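Local coordinates for protein citrate lyase, subunit 1 (Methanothrix soehngenii, PDB 6ZNW) that probably takes part in the ATP-dependent conversion of citrate and CoA into oxaloacetate and acetyl-CoA, the reaction of an ATP citrate lyase, at residues D129-S134 against I149-D154; Y118-S123 against N201-S206; G281-Y286 against A300-Y305; D10-L15 against I210-M215. All coordinates share one frame; numbering follows the deposited sequence.

Contact 1: residues D129-S134 against I149-D154; sequences DNIFFS and ISIHVD
Asn130 OD1 accepts a hydrogen bond from His152 ND1 at 2.8 Å (N-H...O 158°), and this is the side-chain bond between two neighbouring antiparallel strands. The oxygen lies in the plane of the imidazole, whereas the nitrogen stands above the plane of the amide carbonyl; ring and amide are turned 44° against each other. The amide's other end, ND2, is held by Asp125, which fixes its orientation. Backbone pairing is regular: Asp129 with Val153, Ile131 with Ile151 and Phe133 with Ile149 each exchange two N-H...O bonds, such as Val153 N to Asp129 O at 2.8 Å. Ile131, Ile151 and Val153 share the face that helix 176-192 covers through Trp187. Ile131 CD1 reaches Ile151 CD1 at 3.6 Å and Val153 CG2 at 3.9 Å. Ile151 CG1 lies between its backbone N and carbonyl carbon (chi1 69°), which turns it onto Ile131 CB. On the other face Ser150 OG lies 3.4 Å from Phe132 CD1. The chemistry therefore divides by face: Ile131 and Val153 pack the sheet against the helix, while Asn130, His152 and Ser150, with the ring of Phe132, make the opposite side mixed and largely polar.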
# COMPACT_ATOMS: atom_id res chain seq x y z
N ASP A 129 -34.61 -12.10 -60.41
CA ASP A 129 -35.63 -13.15 -60.30
C ASP A 129 -36.46 -13.22 -61.59
O ASP A 129 -36.69 -12.20 -62.23
CB ASP A 129 -36.54 -12.87 -59.09
CG ASP A 129 -35.78 -12.53 -57.82
OD1 ASP A 129 -34.84 -13.28 -57.47
OD2 ASP A 129 -36.12 -11.51 -57.17
N ASN A 130 -36.90 -14.41 -61.96
CA ASN A 130 -37.72 -14.61 -63.15
C ASN A 130 -39.08 -15.16 -62.77
O ASN A 130 -39.18 -16.16 -62.05
CB ASN A 130 -37.02 -15.55 -64.14
CG ASN A 130 -35.69 -15.02 -64.63
OD1 ASN A 130 -35.60 -13.94 -65.21
ND2 ASN A 130 -34.63 -15.79 -64.40
N ILE A 131 -40.14 -14.49 -63.24
CA ILE A 131 -41.53 -14.91 -63.03
C ILE A 131 -42.01 -15.57 -64.31
O ILE A 131 -41.85 -15.01 -65.38
CB ILE A 131 -42.42 -13.70 -62.64
CG1 ILE A 131 -41.85 -12.96 -61.41
CG2 ILE A 131 -43.86 -14.14 -62.40
CD1 ILE A 131 -42.56 -11.66 -61.04
N PHE A 132 -42.55 -16.79 -64.21
CA PHE A 132 -43.04 -17.54 -65.35
C PHE A 132 -44.55 -17.66 -65.25
O PHE A 132 -45.07 -17.97 -64.18
CB PHE A 132 -42.39 -18.94 -65.40
CG PHE A 132 -40.89 -18.90 -65.44
CD1 PHE A 132 -40.21 -18.71 -66.64
CD2 PHE A 132 -40.14 -19.02 -64.28
CE1 PHE A 132 -38.82 -18.65 -66.67
CE2 PHE A 132 -38.75 -18.96 -64.32
CZ PHE A 132 -38.10 -18.77 -65.51
N PHE A 133 -45.27 -17.38 -66.35
CA PHE A 133 -46.73 -17.46 -66.36
C PHE A 133 -47.24 -18.12 -67.64
O PHE A 133 -46.70 -17.89 -68.71
CB PHE A 133 -47.37 -16.07 -66.17
CG PHE A 133 -48.89 -16.04 -66.25
CD1 PHE A 133 -49.67 -16.36 -65.16
CD2 PHE A 133 -49.52 -15.69 -67.43
CE1 PHE A 133 -51.05 -16.38 -65.25
CE2 PHE A 133 -50.92 -15.71 -67.52
CZ PHE A 133 -51.67 -16.04 -66.43
N SER A 134 -48.30 -18.92 -67.52
CA SER A 134 -48.96 -19.57 -68.64
C SER A 134 -50.47 -19.77 -68.34
O SER A 134 -50.88 -19.73 -67.18
CB SER A 134 -48.29 -20.90 -68.98
OG SER A 134 -48.80 -21.45 -70.19
N ILE A 149 -44.70 -17.14 -70.69
CA ILE A 149 -44.03 -15.84 -70.68
C ILE A 149 -43.06 -15.75 -69.51
O ILE A 149 -43.35 -16.27 -68.43
CB ILE A 149 -45.04 -14.66 -70.72
CG1 ILE A 149 -44.34 -13.30 -70.92
CG2 ILE A 149 -45.94 -14.65 -69.48
CD1 ILE A 149 -45.08 -12.36 -71.88
N SER A 150 -41.90 -15.11 -69.72
CA SER A 150 -40.90 -14.93 -68.68
C SER A 150 -40.71 -13.44 -68.41
O SER A 150 -40.43 -12.69 -69.34
CB SER A 150 -39.56 -15.53 -69.10
OG SER A 150 -39.67 -16.88 -69.51
N ILE A 151 -40.87 -13.01 -67.14
CA ILE A 151 -40.68 -11.61 -66.76
C ILE A 151 -39.53 -11.49 -65.77
O ILE A 151 -39.56 -12.09 -64.69
CB ILE A 151 -41.97 -10.90 -66.30
CG1 ILE A 151 -42.49 -11.42 -64.95
CG2 ILE A 151 -43.07 -10.96 -67.38
CD1 ILE A 151 -43.51 -10.50 -64.35
N HIS A 152 -38.48 -10.77 -66.16
CA HIS A 152 -37.30 -10.61 -65.33
C HIS A 152 -37.37 -9.40 -64.42
O HIS A 152 -37.63 -8.29 -64.87
CB HIS A 152 -36.02 -10.57 -66.18
CG HIS A 152 -34.77 -10.45 -65.37
ND1 HIS A 152 -34.24 -11.54 -64.69
CD2 HIS A 152 -34.01 -9.36 -65.12
CE1 HIS A 152 -33.16 -11.08 -64.07
NE2 HIS A 152 -32.99 -9.78 -64.29
N VAL A 153 -37.12 -9.62 -63.13
CA VAL A 153 -37.11 -8.59 -62.10
C VAL A 153 -35.66 -8.40 -61.65
O VAL A 153 -35.06 -9.31 -61.08
CB VAL A 153 -38.01 -8.98 -60.90
CG1 VAL A 153 -38.15 -7.82 -59.93
CG2 VAL A 153 -39.38 -9.46 -61.36
N ASP A 154 -35.08 -7.23 -61.96
CA ASP A 154 -33.70 -6.91 -61.61
C ASP A 154 -33.49 -6.86 -60.09
O ASP A 154 -34.37 -6.43 -59.36
CB ASP A 154 -33.30 -5.57 -62.27
CG ASP A 154 -31.85 -5.20 -62.09
OD1 ASP A 154 -31.00 -5.73 -62.85
OD2 ASP A 154 -31.55 -4.38 -61.20

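Contact 2: residues Y118-S123 against N201-S206; sequences YYVAIS and NPFTFS
Tyr118 and Phe203 form an antiparallel hydrogen-bonded pair in the sheet of the ATP-grasp domain, just where strand 195-206 turns a corner at Asn201 and the cis-linked Pro202. Both backbone donors and both acceptors of the pair are satisfied mutually: Tyr118 N gives to Phe203 O at 3.1 Å (174°), and Phe203 N gives to Tyr118 O at 2.9 Å. Before the corner strand 195-206 is already paired with strand 118-125, Val120 bonding through its backbone to Ile200; along the other edge of strand 118-125, Tyr119 and Ala121 pair with Ser134 and Phe132. Thr204 OG1 is bonded to Glu116 O, so this hydroxyl is engaged by the backbone too.

The Phe203 ring is placed by chi1 of 75°, which sets CG between the backbone N and the carbonyl carbon and folds the ring across strand 118-125. Tyr118 CB sits over one ring face, 3.8 Å from the centroid, a CH-pi contact; the Tyr118 ring turns its edge toward that ring in an offset edge-to-face pair (centroids 5.9 Å, planes at 78°). Val120 CG1 packs on Phe203 CD2 at 3.6 Å, and helix 176-192 closes over Val120 and Phe203 through Ile183 and Phe182. Farther along, Tyr118 CE2 meets the edge of the Phe205 ring, in its plane, 3.7 Å from CE2 of that residue.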
# COMPACT_ATOMS: atom_id res chain seq x y z
N TYR A 118 -54.27 -21.64 -64.32
CA TYR A 118 -53.12 -20.82 -64.71
C TYR A 118 -51.88 -21.23 -63.90
O TYR A 118 -51.98 -21.69 -62.77
CB TYR A 118 -53.41 -19.31 -64.57
CG TYR A 118 -54.62 -18.79 -65.32
CD1 TYR A 118 -55.02 -19.34 -66.52
CD2 TYR A 118 -55.35 -17.70 -64.84
CE1 TYR A 118 -56.13 -18.87 -67.21
CE2 TYR A 118 -56.46 -17.21 -65.52
CZ TYR A 118 -56.85 -17.80 -66.71
OH TYR A 118 -57.95 -17.34 -67.40
N TYR A 119 -50.70 -21.06 -64.50
CA TYR A 119 -49.45 -21.49 -63.88
C TYR A 119 -48.58 -20.28 -63.56
O TYR A 119 -48.47 -19.38 -64.38
CB TYR A 119 -48.69 -22.45 -64.83
CG TYR A 119 -49.54 -23.46 -65.57
CD1 TYR A 119 -49.80 -24.71 -65.03
CD2 TYR A 119 -50.08 -23.18 -66.82
CE1 TYR A 119 -50.59 -25.64 -65.69
CE2 TYR A 119 -50.88 -24.09 -67.49
CZ TYR A 119 -51.13 -25.33 -66.93
OH TYR A 119 -51.91 -26.24 -67.60
N VAL A 120 -47.95 -20.27 -62.39
CA VAL A 120 -47.04 -19.21 -61.99
C VAL A 120 -45.84 -19.79 -61.24
O VAL A 120 -46.01 -20.66 -60.39
CB VAL A 120 -47.70 -18.01 -61.24
CG1 VAL A 120 -48.30 -18.44 -59.91
CG2 VAL A 120 -46.71 -16.86 -61.04
N ALA A 121 -44.62 -19.37 -61.60
CA ALA A 121 -43.42 -19.86 -60.93
C ALA A 121 -42.36 -18.79 -60.81
O ALA A 121 -42.12 -18.05 -61.75
CB ALA A 121 -42.85 -21.07 -61.66
N ILE A 122 -41.72 -18.69 -59.63
CA ILE A 122 -40.64 -17.73 -59.42
C ILE A 122 -39.37 -18.49 -59.06
O ILE A 122 -39.36 -19.32 -58.15
CB ILE A 122 -40.96 -16.58 -58.43
CG1 ILE A 122 -42.36 -15.98 -58.69
CG2 ILE A 122 -39.88 -15.50 -58.49
CD1 ILE A 122 -42.87 -15.12 -57.57
N SER A 123 -38.33 -18.23 -59.83
CA SER A 123 -37.00 -18.80 -59.70
C SER A 123 -36.00 -17.65 -59.87
O SER A 123 -36.36 -16.59 -60.38
CB SER A 123 -36.77 -19.84 -60.79
OG SER A 123 -35.83 -20.82 -60.37
N ASN A 201 -48.99 -24.47 -59.60
CA ASN A 201 -49.40 -25.16 -60.82
C ASN A 201 -50.45 -26.20 -60.50
O ASN A 201 -50.12 -27.34 -60.17
CB ASN A 201 -48.20 -25.85 -61.49
CG ASN A 201 -47.37 -24.99 -62.41
OD1 ASN A 201 -47.10 -23.81 -62.16
ND2 ASN A 201 -46.90 -25.59 -63.51
N PRO A 202 -51.73 -25.82 -60.56
CA PRO A 202 -52.27 -24.54 -61.02
C PRO A 202 -52.86 -23.64 -59.92
O PRO A 202 -52.95 -24.01 -58.76
CB PRO A 202 -53.38 -25.00 -61.98
CG PRO A 202 -53.89 -26.34 -61.37
CD PRO A 202 -52.82 -26.80 -60.36
N PHE A 203 -53.26 -22.42 -60.32
CA PHE A 203 -54.02 -21.48 -59.50
C PHE A 203 -55.35 -21.17 -60.23
O PHE A 203 -55.44 -21.35 -61.45
CB PHE A 203 -53.23 -20.22 -59.09
CG PHE A 203 -52.96 -19.14 -60.12
CD1 PHE A 203 -53.85 -18.10 -60.30
CD2 PHE A 203 -51.76 -19.10 -60.80
CE1 PHE A 203 -53.58 -17.09 -61.21
CE2 PHE A 203 -51.49 -18.08 -61.71
CZ PHE A 203 -52.40 -17.08 -61.89
N THR A 204 -56.40 -20.78 -59.49
CA THR A 204 -57.71 -20.47 -60.08
C THR A 204 -58.40 -19.26 -59.38
O THR A 204 -57.80 -18.64 -58.50
CB THR A 204 -58.61 -21.75 -60.13
OG1 THR A 204 -57.89 -22.84 -60.68
CG2 THR A 204 -59.89 -21.52 -60.93
N PHE A 205 -59.64 -18.91 -59.79
CA PHE A 205 -60.45 -17.83 -59.27
C PHE A 205 -61.66 -18.35 -58.51
O PHE A 205 -62.32 -19.30 -58.94
CB PHE A 205 -60.92 -16.95 -60.43
CG PHE A 205 -59.82 -16.09 -61.00
CD1 PHE A 205 -59.54 -14.85 -60.46
CD2 PHE A 205 -59.04 -16.54 -62.06
CE1 PHE A 205 -58.51 -14.08 -60.96
CE2 PHE A 205 -58.01 -15.76 -62.55
CZ PHE A 205 -57.74 -14.54 -62.00
N SER A 206 -61.97 -17.69 -57.39
CA SER A 206 -63.14 -17.94 -56.56
C SER A 206 -63.89 -16.61 -56.57
O SER A 206 -63.66 -15.77 -55.70
CB SER A 206 -62.71 -18.29 -55.13
OG SER A 206 -63.81 -18.75 -54.36

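Contact 3: residues G281-Y286 against A300-Y305; sequences GASVIY and ANYGEY. With PO4 (phosphate ion), chain E.
Ser283 and Tyr302 join their hydroxyls where the first turns of helix 280-292 lie over strand 301-306, the two segment axes approaching to 8.1 Å at 155°. Ser283 points from the helix toward the strand. Its CB rests 3.3 Å from Gly303 O and 3.7 Å from Tyr302 CE1. From there chi1 of 53° carries OG between the backbone N and the carbonyl carbon. Tyr302 OH donates to OG at 2.7 Å, and the single proton of OG is left to the backbone carbonyls of Gly279 and Gly280, which it can only share or alternate between. OG also lies against Glu304 CB.

The Tyr302 ring lies alongside the helix, with Val284 CG2 4.2 Å from CE1, and its OH is bonded as well to the backbone of a neighbouring subunit. A phenylalanine here would probably leave Ser283 OG without its donor and that neighbouring backbone without its partner. The carboxylate of Glu304 is held by Ser261 and Ser306, its side chain about 4 Å from a magnesium ion and about 6 Å from a citrate anion.

At the helix's amino end Gly281 N gives a straight bond to phosphate O2 (2.8 Å, 169°), and Gly280 N and residues of a neighbouring subunit bind the same ion, which was probably taken up from the crystallisation liquor. A glycine-rich helix start aimed at a phosphate, beside bound citrate and at a subunit boundary, is consistent with the phosphate site of the succinyl-CoA synthetase superfamily, where helix N-termini face the phosphoryl group.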
# COMPACT_ATOMS: atom_id res chain seq x y z
N GLY A 281 -15.05 -29.01 -51.66
CA GLY A 281 -14.40 -29.34 -52.92
C GLY A 281 -13.73 -30.70 -52.93
O GLY A 281 -14.04 -31.54 -53.78
N ALA A 282 -12.86 -30.95 -51.97
CA ALA A 282 -12.14 -32.21 -51.87
C ALA A 282 -13.03 -33.42 -51.57
O ALA A 282 -12.76 -34.50 -52.09
CB ALA A 282 -11.03 -32.11 -50.83
N SER A 283 -14.09 -33.26 -50.76
CA SER A 283 -14.97 -34.37 -50.40
C SER A 283 -15.71 -34.95 -51.60
O SER A 283 -15.89 -36.16 -51.69
CB SER A 283 -15.94 -33.96 -49.30
OG SER A 283 -16.64 -32.77 -49.63
N VAL A 284 -16.09 -34.07 -52.54
CA VAL A 284 -16.74 -34.41 -53.78
C VAL A 284 -15.74 -35.19 -54.65
O VAL A 284 -16.11 -36.22 -55.22
CB VAL A 284 -17.27 -33.13 -54.49
CG1 VAL A 284 -17.63 -33.40 -55.93
CG2 VAL A 284 -18.46 -32.56 -53.74
N ILE A 285 -14.48 -34.73 -54.72
CA ILE A 285 -13.42 -35.39 -55.48
C ILE A 285 -13.12 -36.79 -54.93
O ILE A 285 -12.96 -37.73 -55.72
CB ILE A 285 -12.16 -34.51 -55.62
CG1 ILE A 285 -12.51 -33.20 -56.34
CG2 ILE A 285 -11.05 -35.25 -56.35
CD1 ILE A 285 -11.44 -32.17 -56.33
N TYR A 286 -13.13 -36.96 -53.59
CA TYR A 286 -12.92 -38.29 -53.01
C TYR A 286 -14.07 -39.24 -53.38
O TYR A 286 -13.82 -40.39 -53.71
CB TYR A 286 -12.71 -38.22 -51.49
CG TYR A 286 -11.29 -37.90 -51.07
CD1 TYR A 286 -10.83 -36.60 -51.04
CD2 TYR A 286 -10.43 -38.91 -50.65
CE1 TYR A 286 -9.55 -36.29 -50.60
CE2 TYR A 286 -9.14 -38.62 -50.22
CZ TYR A 286 -8.71 -37.30 -50.18
OH TYR A 286 -7.43 -37.00 -49.77
N ALA A 300 -20.47 -45.58 -47.90
CA ALA A 300 -21.35 -45.48 -46.74
C ALA A 300 -21.88 -44.08 -46.42
O ALA A 300 -22.93 -43.98 -45.79
CB ALA A 300 -20.65 -46.06 -45.52
N ASN A 301 -21.17 -43.02 -46.85
CA ASN A 301 -21.60 -41.66 -46.53
C ASN A 301 -20.94 -40.59 -47.40
O ASN A 301 -19.90 -40.84 -48.02
CB ASN A 301 -21.25 -41.36 -45.04
CG ASN A 301 -19.77 -41.13 -44.81
OD1 ASN A 301 -18.94 -42.02 -45.01
ND2 ASN A 301 -19.41 -39.91 -44.43
N TYR A 302 -21.51 -39.38 -47.37
CA TYR A 302 -20.92 -38.19 -47.96
C TYR A 302 -20.85 -37.20 -46.79
O TYR A 302 -21.87 -36.84 -46.21
CB TYR A 302 -21.72 -37.59 -49.15
CG TYR A 302 -21.16 -36.22 -49.48
CD1 TYR A 302 -19.96 -36.10 -50.18
CD2 TYR A 302 -21.70 -35.07 -48.92
CE1 TYR A 302 -19.36 -34.86 -50.36
CE2 TYR A 302 -21.08 -33.84 -49.06
CZ TYR A 302 -19.92 -33.73 -49.81
OH TYR A 302 -19.33 -32.50 -49.99
N GLY A 303 -19.65 -36.74 -46.50
CA GLY A 303 -19.45 -35.78 -45.42
C GLY A 303 -18.35 -34.79 -45.69
O GLY A 303 -17.59 -34.94 -46.66
N GLU A 304 -18.26 -33.76 -44.84
CA GLU A 304 -17.21 -32.75 -44.89
C GLU A 304 -17.14 -31.93 -43.63
O GLU A 304 -18.14 -31.68 -42.97
CB GLU A 304 -17.25 -31.83 -46.14
CG GLU A 304 -18.26 -30.70 -46.08
CD GLU A 304 -17.75 -29.29 -45.85
OE1 GLU A 304 -18.54 -28.35 -46.07
OE2 GLU A 304 -16.59 -29.12 -45.41
N TYR A 305 -15.92 -31.51 -43.30
CA TYR A 305 -15.60 -30.59 -42.23
C TYR A 305 -14.58 -29.59 -42.80
O TYR A 305 -13.73 -29.97 -43.60
CB TYR A 305 -15.09 -31.30 -40.96
CG TYR A 305 -13.68 -31.83 -41.06
CD1 TYR A 305 -13.42 -33.05 -41.68
CD2 TYR A 305 -12.61 -31.11 -40.55
CE1 TYR A 305 -12.12 -33.53 -41.80
CE2 TYR A 305 -11.31 -31.58 -40.68
CZ TYR A 305 -11.07 -32.80 -41.28
OH TYR A 305 -9.79 -33.27 -41.40
P PO4 E . -14.14 -25.78 -49.40
O1 PO4 E . -14.85 -26.30 -48.06
O2 PO4 E . -13.72 -26.95 -50.30
O3 PO4 E . -12.78 -25.03 -49.03
O4 PO4 E . -15.09 -24.80 -50.24

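Contact 4: residues D10-L15 against I210-M215; sequences DAKNLL and IVPLDM
Ala11 and Met215 mark the nearest backbone approach, with CA atoms 6.8 Å apart, between a helix and a strand interrupted at Leu213 and Asp214. Helix 8-18 keeps its own pattern here, Leu15 N bonding to Ala11 O at 3.0 Å. The opposing chain is extended through Pro212, and then turns at Leu213 (psi -41°), so that Pro212 and Met215 both point toward the helix while Leu213 and Asp214 point away.

Met215 carries much of the packing. Its CG stands anti to the backbone N (chi1 -159°) and the rest of the chain is extended, which brings SD to 3.7 Å from Ala11 CB and CE to 3.6 Å from Ala11 O. Lys12 runs past Met215 in the reverse direction, its CG 3.9 Å from the sulfur and its NZ 3.2 Å from Met215 CB. Leu15 CD2 meets Pro212 CG at 3.8 Å, and Leu186 and Phe189 of helix 176-192 close around Leu15.

Lys12 NZ is 3.4 Å from Met215 N, but both are donors and do not bond; its ion pair with Glu8 is long and weak. With an alanine at Lys12, Met215 would probably lose the aliphatic chain beside it, Pro212 the end of the lysine next to it, and Glu8 its weak counter-charge. Since the buried ammonium makes no hydrogen bond to 210-215, the contact coheres mainly through apolar surfaces.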
# COMPACT_ATOMS: atom_id res chain seq x y z
N ASP A 10 -47.22 -26.28 -45.55
CA ASP A 10 -46.41 -25.16 -45.05
C ASP A 10 -46.37 -23.99 -46.02
O ASP A 10 -46.51 -22.84 -45.59
CB ASP A 10 -44.98 -25.63 -44.73
CG ASP A 10 -44.87 -26.63 -43.60
OD1 ASP A 10 -45.63 -26.50 -42.61
OD2 ASP A 10 -44.01 -27.54 -43.69
N ALA A 11 -46.18 -24.26 -47.32
CA ALA A 11 -46.12 -23.22 -48.34
C ALA A 11 -47.45 -22.47 -48.49
O ALA A 11 -47.46 -21.24 -48.56
CB ALA A 11 -45.69 -23.82 -49.67
N LYS A 12 -48.58 -23.21 -48.48
CA LYS A 12 -49.92 -22.63 -48.56
C LYS A 12 -50.28 -21.88 -47.28
O LYS A 12 -50.97 -20.87 -47.34
CB LYS A 12 -50.98 -23.70 -48.87
CG LYS A 12 -50.98 -24.15 -50.32
CD LYS A 12 -51.88 -25.36 -50.53
CE LYS A 12 -52.36 -25.50 -51.96
NZ LYS A 12 -51.41 -24.93 -52.94
N ASN A 13 -49.80 -22.36 -46.12
CA ASN A 13 -50.02 -21.70 -44.83
C ASN A 13 -49.24 -20.38 -44.78
O ASN A 13 -49.76 -19.39 -44.27
CB ASN A 13 -49.59 -22.61 -43.68
CG ASN A 13 -49.96 -22.10 -42.32
OD1 ASN A 13 -51.12 -21.74 -42.06
ND2 ASN A 13 -48.99 -22.05 -41.42
N LEU A 14 -48.01 -20.35 -45.35
CA LEU A 14 -47.19 -19.14 -45.45
C LEU A 14 -47.92 -18.15 -46.36
O LEU A 14 -48.05 -16.98 -46.01
CB LEU A 14 -45.79 -19.45 -46.02
CG LEU A 14 -44.72 -20.00 -45.06
CD1 LEU A 14 -43.50 -20.48 -45.83
CD2 LEU A 14 -44.30 -18.96 -44.06
N LEU A 15 -48.43 -18.63 -47.51
CA LEU A 15 -49.16 -17.79 -48.46
C LEU A 15 -50.44 -17.23 -47.84
O LEU A 15 -50.76 -16.06 -48.04
CB LEU A 15 -49.48 -18.57 -49.74
CG LEU A 15 -49.91 -17.72 -50.92
CD1 LEU A 15 -48.71 -17.08 -51.58
CD2 LEU A 15 -50.68 -18.54 -51.94
N ILE A 210 -58.44 -15.05 -55.57
CA ILE A 210 -57.44 -15.98 -56.13
C ILE A 210 -57.16 -17.18 -55.20
O ILE A 210 -56.91 -16.99 -54.01
CB ILE A 210 -56.14 -15.24 -56.56
CG1 ILE A 210 -56.43 -14.10 -57.55
CG2 ILE A 210 -55.13 -16.22 -57.16
CD1 ILE A 210 -56.06 -12.75 -57.06
N VAL A 211 -57.24 -18.41 -55.75
CA VAL A 211 -57.05 -19.66 -54.99
C VAL A 211 -55.93 -20.58 -55.55
O VAL A 211 -56.04 -21.08 -56.66
CB VAL A 211 -58.39 -20.42 -54.90
CG1 VAL A 211 -58.22 -21.78 -54.23
CG2 VAL A 211 -59.45 -19.59 -54.17
N PRO A 212 -54.88 -20.88 -54.74
CA PRO A 212 -53.83 -21.82 -55.20
C PRO A 212 -54.28 -23.28 -55.07
O PRO A 212 -54.78 -23.67 -54.02
CB PRO A 212 -52.66 -21.52 -54.26
CG PRO A 212 -53.30 -21.03 -53.00
CD PRO A 212 -54.61 -20.39 -53.37
N LEU A 213 -54.11 -24.10 -56.13
CA LEU A 213 -54.55 -25.51 -56.08
C LEU A 213 -53.42 -26.49 -55.74
O LEU A 213 -53.64 -27.44 -54.98
CB LEU A 213 -55.28 -25.94 -57.37
CG LEU A 213 -56.56 -25.19 -57.71
CD1 LEU A 213 -57.15 -25.73 -58.99
CD2 LEU A 213 -57.59 -25.31 -56.60
N ASP A 214 -52.23 -26.27 -56.29
CA ASP A 214 -51.04 -27.07 -55.97
C ASP A 214 -49.89 -26.13 -55.75
O ASP A 214 -49.76 -25.13 -56.46
CB ASP A 214 -50.68 -28.11 -57.04
CG ASP A 214 -49.46 -28.94 -56.65
OD1 ASP A 214 -49.60 -29.83 -55.79
OD2 ASP A 214 -48.36 -28.67 -57.18
N MET A 215 -49.02 -26.45 -54.78
CA MET A 215 -47.90 -25.61 -54.46
C MET A 215 -46.61 -26.39 -54.18
O MET A 215 -46.60 -27.35 -53.41
CB MET A 215 -48.26 -24.70 -53.28
CG MET A 215 -47.40 -23.47 -53.19
SD MET A 215 -48.11 -22.26 -52.06
CE MET A 215 -46.88 -21.04 -52.08

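Overall arrangement
Contacts 1, 2 and 4 all reach the antiparallel sheet of the ATP-grasp domain. Contacts 1 and 2 have centres 13 Å apart and join where strands 118-125 and 128-134 pair; contacts 2 and 4 lie 10 Å apart, joined where strands 195-206 and 209-220 pair. Along the chain, 10-15 with 210-215 encloses 118-123 with 201-206, which in turn encloses 129-134 with 149-154, so the sheet is assembled from distant sequence. Contact 3 follows later, in the citrate-binding region, its centre 36 to 39 Å from the others and touching none of them. Within this one chain the ATP-grasp sheet thus lies well apart from the citrate and phosphate site.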